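Local coordinates for epimerase family protein SDR39U1 (PDB 4B4O) that binds NADPH and probably acts as an NADP-dependent oxidoreductase of the short-chain dehydrogenase/reductase superfamily, although its substrate is not established, at residues W192-H204 with Y277-I291. The protein carries 3 engineered substitutions. Sequence-based numbering, arbitrary orientation.
Sequences WIHIGDLAGILTH and YQYSFPELGAALKEI
The carboxylate of D197 gathers the loop 277-283 onto the first turn of helix 195-207. Its OD1 accepts from S280 N through the syn lone pair (2.8 Å) and from Y277 OH through the anti one (2.7 Å), with the phenol ring almost perpendicular to the carboxylate. OD2 takes F281 N, again syn, at 2.9 Å, and a water that also links H194 N to F281 O. Two backbone amides, a hydroxyl and a water thus fix the rotation of this buried acid, and the donors around it would be expected to favour the charged form.

H194 works at both ends of its imidazole. ND1 caps its own helix by accepting from G196 N, which leaves NE2 as the donor to E290 OE1 (2.8 Å, 155°); the glutamate oxygen lies in the ring plane, whereas the N-H arrives from above the carboxylate plane. With chi1 at -171°, CG anti to the backbone N, the ring reaches across to F281, whose CD2 sits over one face, the two planes inclined at 32°.

Apolar contacts flank these bonds. L284 CD1 covers the W192 indole in a CH-pi contact, 3.7 Å from the six-ring centroid, and A287 CB meets CZ3. The indole N-H is bonded to S221. Farther along helix 195-207, I201 CG1 lies over a face of Y277, while the ring's CE1 comes within 3.3 Å of G200 C.

Strand 192-194 and its N-capped helix belong to the NADP-binding Rossmann fold, and this contact fastens the C-terminal DUF1731 region to it.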
loop_
_atom_site.group_PDB
_atom_site.type_symbol
_atom_site.label_atom_id
_atom_site.label_comp_id
_atom_site.label_asym_id
_atom_site.label_seq_id
_atom_site.Cartn_x
_atom_site.Cartn_y
_atom_site.Cartn_z
ATOM N N TRP A 192 -2.627 -8.269 -5.342
ATOM C CA TRP A 192 -1.902 -7.225 -6.026
ATOM C C TRP A 192 -2.857 -6.161 -6.461
ATOM O O TRP A 192 -4.070 -6.393 -6.522
ATOM C CB TRP A 192 -1.192 -7.821 -7.233
ATOM C CG TRP A 192 -2.161 -8.319 -8.261
ATOM C CD1 TRP A 192 -2.736 -9.561 -8.348
ATOM C CD2 TRP A 192 -2.744 -7.546 -9.362
ATOM N NE1 TRP A 192 -3.594 -9.615 -9.393
ATOM C CE2 TRP A 192 -3.650 -8.443 -10.043
ATOM C CE3 TRP A 192 -2.602 -6.234 -9.824
ATOM C CZ2 TRP A 192 -4.386 -8.047 -11.133
ATOM C CZ3 TRP A 192 -3.349 -5.837 -10.924
ATOM C CH2 TRP A 192 -4.220 -6.735 -11.569
ATOM N N ILE A 193 -2.320 -4.994 -6.800
ATOM C CA ILE A 193 -3.092 -3.919 -7.418
ATOM C C ILE A 193 -2.157 -3.079 -8.281
ATOM O O ILE A 193 -0.981 -2.902 -7.953
ATOM C CB ILE A 193 -3.775 -3.019 -6.363
ATOM C CG1 ILE A 193 -4.778 -2.067 -7.016
ATOM C CG2 ILE A 193 -2.755 -2.220 -5.529
ATOM C CD1 ILE A 193 -5.679 -1.377 -6.007
ATOM N N HIS A 194 -2.665 -2.594 -9.407
ATOM C CA HIS A 194 -1.907 -1.685 -10.237
ATOM C C HIS A 194 -1.862 -0.351 -9.544
ATOM O O HIS A 194 -2.848 0.091 -8.965
ATOM C CB HIS A 194 -2.527 -1.557 -11.609
ATOM C CG HIS A 194 -1.667 -0.804 -12.588
ATOM N ND1 HIS A 194 -1.618 0.542 -12.623
ATOM C CD2 HIS A 194 -0.790 -1.252 -13.569
ATOM C CE1 HIS A 194 -0.777 0.929 -13.592
ATOM N NE2 HIS A 194 -0.268 -0.167 -14.166
ATOM N N ILE A 195 -0.702 0.292 -9.583
ATOM C CA ILE A 195 -0.529 1.559 -8.896
ATOM C C ILE A 195 -1.592 2.568 -9.293
ATOM O O ILE A 195 -2.025 3.348 -8.469
ATOM C CB ILE A 195 0.867 2.196 -9.129
ATOM C CG1 ILE A 195 0.982 3.465 -8.259
ATOM C CG2 ILE A 195 1.076 2.517 -10.620
ATOM C CD1 ILE A 195 2.237 3.623 -7.474
ATOM N N GLY A 196 -2.005 2.567 -10.551
ATOM C CA GLY A 196 -3.053 3.477 -10.997
ATOM C C GLY A 196 -4.366 3.249 -10.284
ATOM O O GLY A 196 -5.115 4.191 -10.054
ATOM N N ASP A 197 -4.643 1.999 -9.942
ATOM C CA ASP A 197 -5.895 1.652 -9.272
ATOM C C ASP A 197 -5.846 1.902 -7.769
ATOM O O ASP A 197 -6.868 2.227 -7.171
ATOM C CB ASP A 197 -6.294 0.208 -9.576
ATOM C CG ASP A 197 -6.967 0.064 -10.925
ATOM O OD1 ASP A 197 -7.800 0.930 -11.271
ATOM O OD2 ASP A 197 -6.663 -0.929 -11.638
ATOM N N LEU A 198 -4.679 1.776 -7.142
ATOM C CA LEU A 198 -4.573 2.197 -5.743
ATOM C C LEU A 198 -4.747 3.705 -5.657
ATOM O O LEU A 198 -5.483 4.193 -4.828
ATOM C CB LEU A 198 -3.248 1.761 -5.085
ATOM C CG LEU A 198 -3.177 2.111 -3.588
ATOM C CD1 LEU A 198 -4.340 1.494 -2.846
ATOM C CD2 LEU A 198 -1.874 1.622 -2.992
ATOM N N ALA A 199 -4.063 4.413 -6.542
ATOM C CA ALA A 199 -4.185 5.847 -6.658
ATOM C C ALA A 199 -5.646 6.263 -6.880
ATOM O O ALA A 199 -6.136 7.238 -6.292
ATOM C CB ALA A 199 -3.299 6.327 -7.804
ATOM N N GLY A 200 -6.335 5.497 -7.728
ATOM C CA GLY A 200 -7.752 5.723 -8.031
ATOM C C GLY A 200 -8.707 5.491 -6.857
ATOM O O GLY A 200 -9.599 6.302 -6.608
ATOM N N ILE A 201 -8.494 4.394 -6.131
ATOM C CA ILE A 201 -9.287 4.091 -4.953
ATOM C C ILE A 201 -9.115 5.182 -3.910
ATOM O O ILE A 201 -10.078 5.683 -3.367
ATOM C CB ILE A 201 -8.897 2.739 -4.343
ATOM C CG1 ILE A 201 -9.361 1.592 -5.252
ATOM C CG2 ILE A 201 -9.493 2.597 -2.957
ATOM C CD1 ILE A 201 -8.642 0.291 -4.946
ATOM N N LEU A 202 -7.879 5.552 -3.646
ATOM C CA LEU A 202 -7.585 6.593 -2.681
ATOM C C LEU A 202 -8.268 7.902 -3.068
ATOM O O LEU A 202 -8.858 8.575 -2.236
ATOM C CB LEU A 202 -6.071 6.800 -2.572
ATOM C CG LEU A 202 -5.273 5.682 -1.918
ATOM C CD1 LEU A 202 -3.791 5.924 -2.158
ATOM C CD2 LEU A 202 -5.639 5.566 -0.458
ATOM N N THR A 203 -8.177 8.259 -4.340
ATOM C CA THR A 203 -8.821 9.459 -4.846
ATOM C C THR A 203 -10.333 9.390 -4.705
ATOM O O THR A 203 -10.976 10.375 -4.375
ATOM C CB THR A 203 -8.434 9.692 -6.302
ATOM O OG1 THR A 203 -7.024 9.906 -6.361
ATOM C CG2 THR A 203 -9.132 10.920 -6.874
ATOM N N HIS A 204 -10.897 8.236 -5.001
ATOM C CA HIS A 204 -12.313 8.058 -4.864
ATOM C C HIS A 204 -12.719 8.201 -3.413
ATOM O O HIS A 204 -13.781 8.761 -3.113
ATOM C CB HIS A 204 -12.703 6.701 -5.440
ATOM C CG HIS A 204 -14.179 6.505 -5.578
ATOM N ND1 HIS A 204 -14.930 7.302 -6.318
ATOM C CD2 HIS A 204 -15.030 5.552 -5.034
ATOM C CE1 HIS A 204 -16.202 6.894 -6.260
ATOM N NE2 HIS A 204 -16.256 5.814 -5.477
ATOM N N TYR A 277 -16.296 2.457 -7.261
ATOM C CA TYR A 277 -15.004 2.527 -7.938
ATOM C C TYR A 277 -14.891 1.473 -9.029
ATOM O O TYR A 277 -15.307 0.340 -8.848
ATOM C CB TYR A 277 -13.815 2.355 -6.989
ATOM C CG TYR A 277 -12.485 2.501 -7.728
ATOM C CD1 TYR A 277 -12.015 3.766 -8.117
ATOM C CD2 TYR A 277 -11.724 1.384 -8.078
ATOM C CE1 TYR A 277 -10.832 3.916 -8.806
ATOM C CE2 TYR A 277 -10.540 1.529 -8.778
ATOM C CZ TYR A 277 -10.107 2.795 -9.144
ATOM O OH TYR A 277 -8.944 2.925 -9.841
ATOM N N GLN A 278 -14.295 1.877 -10.154
ATOM C CA GLN A 278 -14.168 1.024 -11.325
ATOM C C GLN A 278 -12.716 0.932 -11.767
ATOM O O GLN A 278 -12.079 1.930 -12.047
ATOM C CB GLN A 278 -15.057 1.553 -12.431
ATOM C CG GLN A 278 -16.528 1.406 -12.066
ATOM C CD GLN A 278 -17.499 1.764 -13.174
ATOM O OE1 GLN A 278 -17.524 2.900 -13.629
ATOM N NE2 GLN A 278 -18.316 0.799 -13.606
ATOM N N TYR A 279 -12.203 -0.293 -11.798
ATOM C CA TYR A 279 -10.775 -0.553 -11.992
ATOM C C TYR A 279 -10.341 -0.338 -13.432
ATOM O O TYR A 279 -11.049 -0.720 -14.362
ATOM C CB TYR A 279 -10.439 -1.992 -11.598
ATOM C CG TYR A 279 -10.419 -2.252 -10.116
ATOM C CD1 TYR A 279 -11.591 -2.487 -9.414
ATOM C CD2 TYR A 279 -9.234 -2.252 -9.415
ATOM C CE1 TYR A 279 -11.587 -2.738 -8.058
ATOM C CE2 TYR A 279 -9.218 -2.487 -8.054
ATOM C CZ TYR A 279 -10.408 -2.731 -7.383
ATOM O OH TYR A 279 -10.390 -2.986 -6.030
ATOM N N SER A 280 -9.187 0.308 -13.602
ATOM C CA SER A 280 -8.560 0.461 -14.922
ATOM C C SER A 280 -7.839 -0.811 -15.351
ATOM O O SER A 280 -7.758 -1.122 -16.538
ATOM C CB SER A 280 -7.571 1.614 -14.910
ATOM O OG SER A 280 -8.257 2.830 -14.760
ATOM N N PHE A 281 -7.306 -1.541 -14.376
ATOM C CA PHE A 281 -6.505 -2.740 -14.645
ATOM C C PHE A 281 -6.907 -3.880 -13.691
ATOM O O PHE A 281 -6.122 -4.320 -12.861
ATOM C CB PHE A 281 -5.004 -2.409 -14.506
ATOM C CG PHE A 281 -4.535 -1.304 -15.403
ATOM C CD1 PHE A 281 -4.298 -1.539 -16.749
ATOM C CD2 PHE A 281 -4.326 -0.028 -14.906
ATOM C CE1 PHE A 281 -3.881 -0.508 -17.589
ATOM C CE2 PHE A 281 -3.909 0.997 -15.731
ATOM C CZ PHE A 281 -3.692 0.760 -17.072
ATOM N N PRO A 282 -8.143 -4.354 -13.806
ATOM C CA PRO A 282 -8.597 -5.438 -12.925
ATOM C C PRO A 282 -7.983 -6.826 -13.206
ATOM O O PRO A 282 -7.945 -7.659 -12.317
ATOM C CB PRO A 282 -10.110 -5.497 -13.216
ATOM C CG PRO A 282 -10.230 -5.030 -14.610
ATOM C CD PRO A 282 -9.196 -3.943 -14.744
ATOM N N GLU A 283 -7.543 -7.044 -14.436
ATOM C CA GLU A 283 -7.007 -8.337 -14.851
ATOM C C GLU A 283 -5.479 -8.225 -14.874
ATOM O O GLU A 283 -4.920 -7.226 -15.328
ATOM C CB GLU A 283 -7.592 -8.776 -16.209
ATOM C CG GLU A 283 -7.392 -10.266 -16.556
ATOM C CD GLU A 283 -6.099 -10.562 -17.328
ATOM O OE1 GLU A 283 -5.905 -9.980 -18.436
ATOM O OE2 GLU A 283 -5.275 -11.372 -16.828
ATOM N N LEU A 284 -4.797 -9.249 -14.367
ATOM C CA LEU A 284 -3.344 -9.174 -14.162
ATOM C C LEU A 284 -2.555 -8.974 -15.440
ATOM O O LEU A 284 -1.576 -8.228 -15.471
ATOM C CB LEU A 284 -2.838 -10.429 -13.428
ATOM C CG LEU A 284 -1.368 -10.446 -12.988
ATOM C CD1 LEU A 284 -0.976 -9.253 -12.113
ATOM C CD2 LEU A 284 -1.174 -11.769 -12.261
ATOM N N GLY A 285 -2.948 -9.681 -16.487
ATOM C CA GLY A 285 -2.326 -9.534 -17.793
ATOM C C GLY A 285 -2.338 -8.101 -18.264
ATOM O O GLY A 285 -1.338 -7.592 -18.716
ATOM N N ALA A 286 -3.489 -7.450 -18.192
ATOM C CA ALA A 286 -3.594 -6.067 -18.651
ATOM C C ALA A 286 -2.689 -5.158 -17.826
ATOM O O ALA A 286 -2.087 -4.244 -18.372
ATOM C CB ALA A 286 -5.035 -5.589 -18.597
ATOM N N ALA A 287 -2.610 -5.419 -16.519
ATOM C CA ALA A 287 -1.784 -4.628 -15.624
ATOM C C ALA A 287 -0.307 -4.753 -15.979
ATOM O O ALA A 287 0.387 -3.742 -16.119
ATOM C CB ALA A 287 -2.029 -5.024 -14.182
ATOM N N LEU A 288 0.174 -5.982 -16.137
ATOM C CA LEU A 288 1.597 -6.214 -16.421
ATOM C C LEU A 288 1.986 -5.763 -17.822
ATOM O O LEU A 288 3.099 -5.317 -18.049
ATOM C CB LEU A 288 1.980 -7.672 -16.159
ATOM C CG LEU A 288 1.828 -8.079 -14.674
ATOM C CD1 LEU A 288 2.280 -9.520 -14.458
ATOM C CD2 LEU A 288 2.587 -7.180 -13.726
ATOM N N LYS A 289 1.037 -5.827 -18.742
ATOM C CA LYS A 289 1.222 -5.318 -20.103
ATOM C C LYS A 289 1.447 -3.784 -20.118
ATOM O O LYS A 289 2.317 -3.303 -20.843
ATOM C CB LYS A 289 0.028 -5.723 -20.978
ATOM C CG LYS A 289 0.051 -5.258 -22.427
ATOM C CD LYS A 289 -1.033 -5.979 -23.237
ATOM C CE LYS A 289 -1.649 -5.151 -24.374
ATOM N NZ LYS A 289 -0.760 -4.885 -25.532
ATOM N N GLU A 290 0.693 -3.033 -19.312
ATOM C CA GLU A 290 0.923 -1.596 -19.156
ATOM C C GLU A 290 2.337 -1.318 -18.647
ATOM O O GLU A 290 3.055 -0.478 -19.187
ATOM C CB GLU A 290 -0.098 -0.988 -18.181
ATOM C CG GLU A 290 -0.118 0.543 -18.108
ATOM C CD GLU A 290 1.013 1.171 -17.268
ATOM O OE1 GLU A 290 1.450 0.585 -16.250
ATOM O OE2 GLU A 290 1.439 2.303 -17.620
ATOM N N ILE A 291 2.726 -2.027 -17.597
ATOM C CA ILE A 291 4.045 -1.863 -17.005
ATOM C C ILE A 291 5.151 -2.200 -18.000
ATOM O O ILE A 291 6.121 -1.475 -18.118
ATOM C CB ILE A 291 4.199 -2.726 -15.733
ATOM C CG1 ILE A 291 3.326 -2.169 -14.602
ATOM C CG2 ILE A 291 5.650 -2.816 -15.288
ATOM C CD1 ILE A 291 3.236 -3.112 -13.413
HETATM O O HOH W 1 -5.205 -3.106 -10.563
#